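Local coordinates for 2-hydroxyhepta-2,4-diene-1,7-dioate isomerase (Corynebacterium glutamicum, PDB 4DBF), which probably acts as a magnesium-dependent lyase or isomerase of the fumarylacetoacetate hydrolase family, with oxaloacetate decarboxylase activity, at residues 115-129 with 182-194. Numbering follows the deposited sequence.
Sequences TAVTGPESPIRIPSF and RAKGIDTFGPIGP
Thr188 has OG1 between its backbone N and carbonyl carbon (chi1 76°), and this turns the hydroxyl to the backbone of Arg125 in strand 124-126. There Arg125 N donates to Thr188 OG1 at 2.8 Å in a nearly straight bond (164°). Thr188 OG1 in turn donates a hydrogen bond to Asp187 O, 2.6 Å away. A water joins Asp187 O to Arg125 O beside it. Thr188 sits in a type II turn, Ile186 to Phe189. The chain then runs as a strand parallel to 117-118. Gly190 N donates to Ala116 O and Ile192 N to Thr118 O, each at 2.9 Å; the bond from Thr118 N to Gly190 O is longer, 3.3 Å. The segment 115-129 thus bridges two sheets of the FAH fold, since 124-126 pairs with strand 279-287. Ile124 CG1 packs on Pro191 CG at 3.9 Å, the side chains crossing at about a right angle. Pro127 CG touches Ile186 CG2 at 3.7 Å. Arg182 NH1 lies 4.0 Å from Phe129 CE1, approaching obliquely with the planes 12° apart; NH2 forms a salt bridge with Asp177. A second water links Thr115 OG1, Gly185 O and Asp187 OD1. Asp187 OD2 forms a salt bridge with Lys148 and a hydrogen bond with Thr247, both of the second subunit, while Lys184 NZ hydrogen-bonds Ser169 and Asp167, a magnesium ligand.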
loop_
_atom_site.group_PDB
_atom_site.type_symbol
_atom_site.label_atom_id
_atom_site.label_comp_id
_atom_site.label_asym_id
_atom_site.label_seq_id
_atom_site.Cartn_x
_atom_site.Cartn_y
_atom_site.Cartn_z
ATOM N N THR A 115 3.348 -6.425 -2.265
ATOM C CA THR A 115 4.539 -7.155 -2.543
ATOM C C THR A 115 5.057 -7.995 -1.376
ATOM O O THR A 115 5.852 -8.836 -1.561
ATOM C CB THR A 115 5.637 -6.215 -3.051
ATOM O OG1 THR A 115 5.648 -5.032 -2.290
ATOM C CG2 THR A 115 5.366 -5.868 -4.450
ATOM N N ALA A 116 4.566 -7.753 -0.183
ATOM C CA ALA A 116 4.935 -8.560 0.963
ATOM C C ALA A 116 4.192 -9.886 1.001
ATOM O O ALA A 116 4.609 -10.810 1.586
ATOM C CB ALA A 116 4.711 -7.802 2.245
ATOM N N VAL A 117 3.056 -9.905 0.366
ATOM C CA VAL A 117 2.158 -11.031 0.390
ATOM C C VAL A 117 2.776 -12.249 -0.271
ATOM O O VAL A 117 3.354 -12.161 -1.290
ATOM C CB VAL A 117 0.813 -10.691 -0.263
ATOM C CG1 VAL A 117 -0.063 -11.909 -0.288
ATOM C CG2 VAL A 117 0.150 -9.557 0.481
ATOM N N THR A 118 2.648 -13.376 0.391
ATOM C CA THR A 118 2.958 -14.671 -0.175
ATOM C C THR A 118 1.969 -15.753 0.296
ATOM O O THR A 118 1.108 -15.491 1.092
ATOM C CB THR A 118 4.436 -15.075 0.063
ATOM O OG1 THR A 118 4.792 -16.163 -0.766
ATOM C CG2 THR A 118 4.645 -15.494 1.459
ATOM N N GLY A 119 2.109 -16.949 -0.223
ATOM C CA GLY A 119 1.155 -17.979 0.071
ATOM C C GLY A 119 1.615 -19.061 1.004
ATOM O O GLY A 119 2.718 -19.040 1.446
ATOM N N PRO A 120 0.758 -20.031 1.257
ATOM C CA PRO A 120 1.116 -21.175 2.079
ATOM C C PRO A 120 2.309 -21.923 1.533
ATOM O O PRO A 120 2.378 -22.113 0.375
ATOM C CB PRO A 120 -0.111 -22.038 2.017
ATOM C CG PRO A 120 -1.191 -21.120 1.731
ATOM C CD PRO A 120 -0.647 -20.038 0.902
ATOM N N GLU A 121 3.197 -22.331 2.407
ATOM C CA GLU A 121 4.409 -23.069 2.081
ATOM C C GLU A 121 5.507 -22.329 1.332
ATOM O O GLU A 121 6.547 -22.861 1.187
ATOM C CB GLU A 121 4.147 -24.424 1.438
ATOM C CG GLU A 121 3.097 -25.250 2.107
ATOM C CD GLU A 121 3.390 -25.627 3.529
ATOM O OE1 GLU A 121 4.538 -25.615 3.960
ATOM O OE2 GLU A 121 2.452 -25.984 4.223
ATOM N N SER A 122 5.279 -21.104 0.914
ATOM C CA SER A 122 6.322 -20.306 0.316
ATOM C C SER A 122 7.297 -19.791 1.352
ATOM O O SER A 122 6.921 -19.429 2.415
ATOM C CB SER A 122 5.740 -19.098 -0.365
ATOM O OG SER A 122 5.230 -19.392 -1.599
ATOM N N PRO A 123 8.558 -19.732 1.009
ATOM C CA PRO A 123 9.547 -19.311 1.982
ATOM C C PRO A 123 9.426 -17.848 2.358
ATOM O O PRO A 123 9.181 -16.999 1.545
ATOM C CB PRO A 123 10.868 -19.569 1.282
ATOM C CG PRO A 123 10.567 -20.435 0.155
ATOM C CD PRO A 123 9.181 -20.124 -0.250
ATOM N N ILE A 124 9.605 -17.593 3.628
ATOM C CA ILE A 124 9.813 -16.275 4.148
ATOM C C ILE A 124 11.303 -15.982 3.975
ATOM O O ILE A 124 12.115 -16.576 4.594
ATOM C CB ILE A 124 9.462 -16.216 5.638
ATOM C CG1 ILE A 124 7.983 -16.467 5.857
ATOM C CG2 ILE A 124 9.883 -14.904 6.228
ATOM C CD1 ILE A 124 7.617 -16.839 7.257
ATOM N N ARG A 125 11.644 -15.065 3.114
ATOM C CA ARG A 125 13.042 -14.828 2.790
ATOM C C ARG A 125 13.618 -13.614 3.499
ATOM O O ARG A 125 13.370 -12.513 3.143
ATOM C CB ARG A 125 13.243 -14.723 1.291
ATOM C CG ARG A 125 12.577 -15.840 0.537
ATOM C CD ARG A 125 12.634 -15.644 -0.947
ATOM N NE ARG A 125 13.917 -16.079 -1.412
ATOM C CZ ARG A 125 14.886 -15.290 -1.818
ATOM N NH1 ARG A 125 14.742 -14.003 -1.849
ATOM N NH2 ARG A 125 16.011 -15.811 -2.205
ATOM N N ILE A 126 14.431 -13.869 4.485
ATOM C CA ILE A 126 14.979 -12.827 5.300
ATOM C C ILE A 126 16.261 -12.228 4.765
ATOM O O ILE A 126 17.241 -12.879 4.716
ATOM C CB ILE A 126 15.253 -13.354 6.698
ATOM C CG1 ILE A 126 14.000 -13.917 7.311
ATOM C CG2 ILE A 126 15.834 -12.272 7.569
ATOM C CD1 ILE A 126 14.263 -14.842 8.442
ATOM N N PRO A 127 16.264 -10.972 4.389
ATOM C CA PRO A 127 17.522 -10.340 3.991
ATOM C C PRO A 127 18.481 -10.121 5.149
ATOM O O PRO A 127 18.112 -10.140 6.279
ATOM C CB PRO A 127 17.107 -9.027 3.388
ATOM C CG PRO A 127 15.690 -8.869 3.696
ATOM C CD PRO A 127 15.162 -10.030 4.411
ATOM N N SER A 128 19.739 -9.950 4.820
ATOM C CA SER A 128 20.779 -9.938 5.828
ATOM C C SER A 128 20.671 -8.794 6.803
ATOM O O SER A 128 21.028 -8.935 7.905
ATOM C CB SER A 128 22.145 -9.916 5.181
ATOM O OG SER A 128 22.306 -8.763 4.430
ATOM N N PHE A 129 20.164 -7.674 6.355
ATOM C CA PHE A 129 20.035 -6.506 7.185
ATOM C C PHE A 129 18.821 -6.528 8.071
ATOM O O PHE A 129 18.594 -5.608 8.806
ATOM C CB PHE A 129 20.008 -5.250 6.343
ATOM C CG PHE A 129 18.927 -5.229 5.344
ATOM C CD1 PHE A 129 17.709 -4.676 5.634
ATOM C CD2 PHE A 129 19.118 -5.785 4.119
ATOM C CE1 PHE A 129 16.707 -4.665 4.709
ATOM C CE2 PHE A 129 18.123 -5.776 3.184
ATOM C CZ PHE A 129 16.914 -5.225 3.483
ATOM N N ARG A 182 9.098 -0.621 6.651
ATOM C CA ARG A 182 10.166 -1.519 6.148
ATOM C C ARG A 182 10.288 -2.851 6.880
ATOM O O ARG A 182 10.311 -3.939 6.259
ATOM C CB ARG A 182 11.526 -0.756 6.099
ATOM C CG ARG A 182 12.620 -1.555 5.422
ATOM C CD ARG A 182 13.829 -0.619 5.126
ATOM N NE ARG A 182 14.482 -0.162 6.375
ATOM C CZ ARG A 182 15.803 -0.259 6.621
ATOM N NH1 ARG A 182 16.610 -0.822 5.732
ATOM N NH2 ARG A 182 16.326 0.233 7.747
ATOM N N ALA A 183 10.279 -2.799 8.199
ATOM C CA ALA A 183 10.416 -4.000 9.035
ATOM C C ALA A 183 9.337 -5.033 8.721
ATOM O O ALA A 183 9.552 -6.231 8.959
ATOM C CB ALA A 183 10.235 -3.637 10.530
ATOM N N LYS A 184 8.138 -4.568 8.291
ATOM C CA LYS A 184 7.022 -5.493 8.112
ATOM C C LYS A 184 6.677 -5.678 6.635
ATOM O O LYS A 184 5.738 -6.380 6.300
ATOM C CB LYS A 184 5.814 -4.947 8.860
ATOM C CG LYS A 184 6.005 -4.974 10.427
ATOM C CD LYS A 184 4.767 -4.516 11.110
ATOM C CE LYS A 184 4.844 -4.822 12.660
ATOM N NZ LYS A 184 4.155 -6.111 13.029
ATOM N N GLY A 185 7.411 -4.975 5.779
ATOM C CA GLY A 185 7.017 -4.761 4.371
ATOM C C GLY A 185 8.018 -5.363 3.381
ATOM O O GLY A 185 7.812 -5.277 2.170
ATOM N N ILE A 186 9.044 -6.038 3.911
ATOM C CA ILE A 186 10.043 -6.760 3.056
ATOM C C ILE A 186 9.277 -7.859 2.260
ATOM O O ILE A 186 8.346 -8.487 2.789
ATOM C CB ILE A 186 11.167 -7.310 3.936
ATOM C CG1 ILE A 186 12.069 -6.123 4.338
ATOM C CG2 ILE A 186 12.074 -8.333 3.202
ATOM C CD1 ILE A 186 12.951 -6.334 5.630
ATOM N N ASP A 187 9.605 -8.063 0.996
ATOM C CA ASP A 187 9.012 -9.125 0.212
ATOM C C ASP A 187 8.933 -10.432 1.048
ATOM O O ASP A 187 9.855 -10.785 1.686
ATOM C CB ASP A 187 9.824 -9.407 -1.057
ATOM C CG ASP A 187 9.727 -8.339 -2.116
ATOM O OD1 ASP A 187 9.081 -7.347 -1.966
ATOM O OD2 ASP A 187 10.384 -8.521 -3.126
ATOM N N THR A 188 7.811 -11.114 0.968
ATOM C CA THR A 188 7.486 -12.368 1.655
ATOM C C THR A 188 7.138 -12.244 3.168
ATOM O O THR A 188 6.795 -13.249 3.800
ATOM C CB THR A 188 8.509 -13.568 1.485
ATOM O OG1 THR A 188 9.645 -13.309 2.322
ATOM C CG2 THR A 188 8.904 -13.812 -0.026
ATOM N N PHE A 189 7.147 -10.999 3.693
ATOM C CA PHE A 189 6.885 -10.833 5.115
ATOM C C PHE A 189 5.364 -10.800 5.416
ATOM O O PHE A 189 4.978 -10.503 6.537
ATOM C CB PHE A 189 7.543 -9.534 5.607
ATOM C CG PHE A 189 8.943 -9.727 5.999
ATOM C CD1 PHE A 189 9.689 -10.757 5.405
ATOM C CD2 PHE A 189 9.495 -8.966 7.046
ATOM C CE1 PHE A 189 11.021 -10.978 5.816
ATOM C CE2 PHE A 189 10.810 -9.162 7.457
ATOM C CZ PHE A 189 11.606 -10.153 6.825
ATOM N N GLY A 190 4.520 -11.133 4.426
ATOM C CA GLY A 190 3.081 -11.294 4.712
ATOM C C GLY A 190 2.492 -12.609 4.168
ATOM O O GLY A 190 1.540 -12.567 3.374
ATOM N N PRO A 191 2.955 -13.753 4.634
ATOM C CA PRO A 191 2.120 -14.934 4.275
ATOM C C PRO A 191 0.615 -14.860 4.634
ATOM O O PRO A 191 0.253 -14.359 5.710
ATOM C CB PRO A 191 2.752 -16.074 5.018
ATOM C CG PRO A 191 4.177 -15.558 5.375
ATOM C CD PRO A 191 4.019 -14.093 5.599
ATOM N N ILE A 192 -0.227 -15.277 3.711
ATOM C CA ILE A 192 -1.664 -15.328 3.898
ATOM C C ILE A 192 -2.277 -16.639 3.382
ATOM O O ILE A 192 -1.873 -17.120 2.377
ATOM C CB ILE A 192 -2.360 -14.163 3.208
ATOM C CG1 ILE A 192 -1.828 -12.849 3.712
ATOM C CG2 ILE A 192 -3.821 -14.178 3.477
ATOM C CD1 ILE A 192 -2.258 -11.680 2.878
ATOM N N GLY A 193 -3.244 -17.163 4.113
ATOM C CA GLY A 193 -3.860 -18.419 3.790
ATOM C C GLY A 193 -4.392 -19.175 4.969
ATOM O O GLY A 193 -4.370 -18.688 6.045
ATOM N N PRO A 194 -4.854 -20.389 4.747
ATOM C CA PRO A 194 -4.733 -21.082 3.469
ATOM C C PRO A 194 -5.869 -20.880 2.488
ATOM O O PRO A 194 -5.727 -21.223 1.368
ATOM C CB PRO A 194 -4.749 -22.534 3.884
ATOM C CG PRO A 194 -5.604 -22.539 5.048
ATOM C CD PRO A 194 -5.273 -21.308 5.801
HETATM O O HOH W 1 7.376 -6.126 -0.317
HETATM O O HOH W 2 6.052 -11.805 -1.380
HETATM O O HOH W 3 12.552 -10.975 0.984
#